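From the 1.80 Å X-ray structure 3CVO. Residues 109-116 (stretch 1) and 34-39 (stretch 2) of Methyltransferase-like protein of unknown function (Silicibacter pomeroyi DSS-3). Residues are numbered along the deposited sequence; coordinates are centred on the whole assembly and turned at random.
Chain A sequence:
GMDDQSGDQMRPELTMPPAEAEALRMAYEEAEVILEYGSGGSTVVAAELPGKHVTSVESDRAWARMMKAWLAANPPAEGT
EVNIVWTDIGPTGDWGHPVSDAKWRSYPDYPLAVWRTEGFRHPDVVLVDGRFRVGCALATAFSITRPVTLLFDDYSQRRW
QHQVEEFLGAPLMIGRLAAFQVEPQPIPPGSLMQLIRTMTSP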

# COMPACT_ATOMS: atom_id res chain seq x y z
N ASP A 109 6.68 -3.74 6.22
CA ASP A 109 8.15 -3.77 6.35
C ASP A 109 8.68 -5.13 5.97
O ASP A 109 9.79 -5.23 5.50
CB ASP A 109 8.60 -3.56 7.79
CG ASP A 109 8.37 -2.15 8.30
OD1 ASP A 109 7.91 -1.27 7.57
OD2 ASP A 109 8.64 -1.96 9.51
N TYR A 110 7.89 -6.17 6.22
CA TYR A 110 8.36 -7.55 5.99
C TYR A 110 8.61 -7.78 4.49
O TYR A 110 9.75 -8.07 4.08
CB TYR A 110 7.44 -8.58 6.60
CG TYR A 110 7.90 -9.98 6.49
CD1 TYR A 110 7.74 -10.69 5.29
CD2 TYR A 110 8.50 -10.63 7.54
CE1 TYR A 110 8.17 -11.98 5.18
CE2 TYR A 110 8.88 -11.92 7.44
CZ TYR A 110 8.72 -12.61 6.25
OH TYR A 110 9.11 -13.93 6.16
N PRO A 111 7.57 -7.59 3.64
CA PRO A 111 7.86 -7.72 2.22
C PRO A 111 8.77 -6.64 1.66
O PRO A 111 9.57 -6.91 0.74
CB PRO A 111 6.45 -7.68 1.57
CG PRO A 111 5.57 -7.08 2.52
CD PRO A 111 6.12 -7.44 3.91
N LEU A 112 8.64 -5.40 2.17
CA LEU A 112 9.20 -4.24 1.46
C LEU A 112 10.54 -3.67 1.96
O LEU A 112 11.26 -3.08 1.18
CB LEU A 112 8.18 -3.09 1.42
CG LEU A 112 6.98 -3.32 0.48
CD1 LEU A 112 5.79 -2.35 0.79
CD2 LEU A 112 7.43 -3.23 -0.99
N ALA A 113 10.83 -3.75 3.24
CA ALA A 113 11.96 -2.98 3.80
C ALA A 113 13.31 -3.36 3.18
O ALA A 113 14.20 -2.52 2.99
CB ALA A 113 12.02 -3.11 5.37
N VAL A 114 13.48 -4.66 2.93
CA VAL A 114 14.77 -5.19 2.44
C VAL A 114 15.15 -4.55 1.11
O VAL A 114 16.34 -4.35 0.82
CB VAL A 114 14.77 -6.76 2.35
CG1 VAL A 114 13.71 -7.28 1.36
CG2 VAL A 114 16.19 -7.32 2.08
N TRP A 115 14.15 -4.15 0.34
CA TRP A 115 14.41 -3.49 -0.96
C TRP A 115 15.03 -2.08 -0.81
O TRP A 115 15.54 -1.51 -1.76
CB TRP A 115 13.14 -3.48 -1.85
CG TRP A 115 12.78 -4.86 -2.21
CD1 TRP A 115 11.96 -5.71 -1.52
CD2 TRP A 115 13.30 -5.61 -3.31
NE1 TRP A 115 11.89 -6.91 -2.18
CE2 TRP A 115 12.74 -6.88 -3.25
CE3 TRP A 115 14.22 -5.31 -4.33
CZ2 TRP A 115 13.05 -7.88 -4.17
CZ3 TRP A 115 14.50 -6.29 -5.27
CH2 TRP A 115 13.92 -7.55 -5.18
N ARG A 116 14.99 -1.55 0.40
CA ARG A 116 15.51 -0.20 0.69
C ARG A 116 16.72 -0.27 1.61
O ARG A 116 17.17 0.74 2.13
CB ARG A 116 14.46 0.71 1.36
CG ARG A 116 13.11 0.83 0.67
CD ARG A 116 13.32 1.12 -0.76
NE ARG A 116 13.90 2.43 -0.97
CZ ARG A 116 14.25 2.92 -2.16
NH1 ARG A 116 14.07 2.22 -3.29
NH2 ARG A 116 14.78 4.13 -2.23
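Stretch 2 (34-39) ILEYGS

A strand that alternates its side chains offers every second residue to whatever packs on one of its faces, and residues 34-39 meeting residues 109-116 illustrate how two residues of a strand can carry most of a contact. The apolar centre is built around Leu35, whose CA-to-CB bond points toward the other stretch. Its chi1 is t and its chi2 is p; Leu35 CD1 lies 3.8 Å from Val114 CG2, and Leu35 CD2 lies 3.6 Å from Trp115 CZ2, approaching the indole obliquely. Val114, with chi1 near 62°, also points toward the strand and also touches Tyr37, its CG1 standing 4.2 Å from Tyr37 CE1.

The backbone explains this spacing. Residues 34-37 are extended, with phi between -123° and -107° and psi between 117° and 140°, so Leu35 and Tyr37 both face the contact, whereas Ile34 and Glu36 make none. Stretch 1 is more tightly wound: a helical segment that includes residues 109-112, with a hydrogen bond from Ala113 N to Asp109 O of 2.9 Å, leads to a 3-10 segment at 114-116. The CA of Val114 is nearest that of Leu35, at 8.9 Å, and the CA of Pro111 is nearest that of Tyr37, at 7.9 Å. As the strand advances, its partners therefore move back along stretch 1, and the two chains run in broadly opposing directions. With 298 Å² buried in total, no backbone-to-backbone hydrogen bond joins them; side chains of the strand reach side chains and main-chain carbonyls of stretch 1.

Farther along the strand, the Tyr110 ring meets that of Tyr37 obliquely, CE1 of Tyr110 lying 3.9 Å from CD1 of Tyr37. Tyr110 starts out sideways, but the end of its side chain comes nearer, bringing its OH to 3.7 Å from Gly38 N; that hydroxyl is hydrogen-bonded elsewhere in the structure. Gly38 follows the strand with phi 99° and psi 135°, angles at which a CB would jam against the carbonyl oxygen of Tyr37.

The polar edge converges on one atom. Tyr37 OH donates to Pro111 O across a short 2.6 Å and accepts from Trp115 NE1 at 2.9 Å, with an N-H...acceptor angle of 145°. Both partners lie near the plane of the tyrosine ring, at its edge. The general principle is economical: apolar side chains pack between the two stretches, and a single hydroxyl, donor and acceptor at once, ties a helix carbonyl and an indole nitrogen to the same strand residue.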

# COMPACT_ATOMS: atom_id res chain seq x y z
N ILE A 34 21.40 -13.62 -3.40
CA ILE A 34 20.23 -14.40 -3.01
C ILE A 34 19.47 -13.64 -1.94
O ILE A 34 20.04 -13.22 -0.98
CB ILE A 34 20.63 -15.81 -2.42
CG1 ILE A 34 21.31 -16.69 -3.48
CG2 ILE A 34 19.37 -16.53 -1.82
CD1 ILE A 34 22.28 -17.80 -2.92
N LEU A 35 18.17 -13.48 -2.15
CA LEU A 35 17.30 -12.89 -1.15
C LEU A 35 16.28 -13.93 -0.76
O LEU A 35 15.63 -14.51 -1.62
CB LEU A 35 16.60 -11.62 -1.71
CG LEU A 35 15.35 -11.13 -0.94
CD1 LEU A 35 15.79 -10.78 0.51
CD2 LEU A 35 14.62 -9.96 -1.64
N GLU A 36 16.16 -14.17 0.54
CA GLU A 36 15.17 -15.08 1.06
C GLU A 36 14.20 -14.39 1.98
O GLU A 36 14.54 -13.50 2.77
CB GLU A 36 15.82 -16.24 1.84
CG GLU A 36 16.91 -16.99 1.20
CD GLU A 36 17.37 -18.14 2.08
OE1 GLU A 36 17.63 -17.88 3.29
OE2 GLU A 36 17.43 -19.31 1.58
N TYR A 37 12.95 -14.79 1.84
CA TYR A 37 11.98 -14.47 2.87
C TYR A 37 11.68 -15.76 3.62
O TYR A 37 11.20 -16.71 3.03
CB TYR A 37 10.72 -13.94 2.23
CG TYR A 37 10.81 -12.61 1.53
CD1 TYR A 37 10.67 -11.43 2.22
CD2 TYR A 37 11.00 -12.54 0.15
CE1 TYR A 37 10.69 -10.19 1.56
CE2 TYR A 37 11.01 -11.33 -0.53
CZ TYR A 37 10.86 -10.14 0.19
OH TYR A 37 10.79 -8.91 -0.41
N GLY A 38 12.01 -15.80 4.90
CA GLY A 38 12.06 -17.04 5.65
C GLY A 38 13.49 -17.50 5.73
O GLY A 38 14.23 -17.38 4.77
N SER A 39 13.92 -17.92 6.90
CA SER A 39 15.28 -18.42 7.07
C SER A 39 15.22 -19.84 7.58
O SER A 39 14.29 -20.22 8.24
CB SER A 39 16.12 -17.52 7.98
OG SER A 39 15.74 -17.67 9.33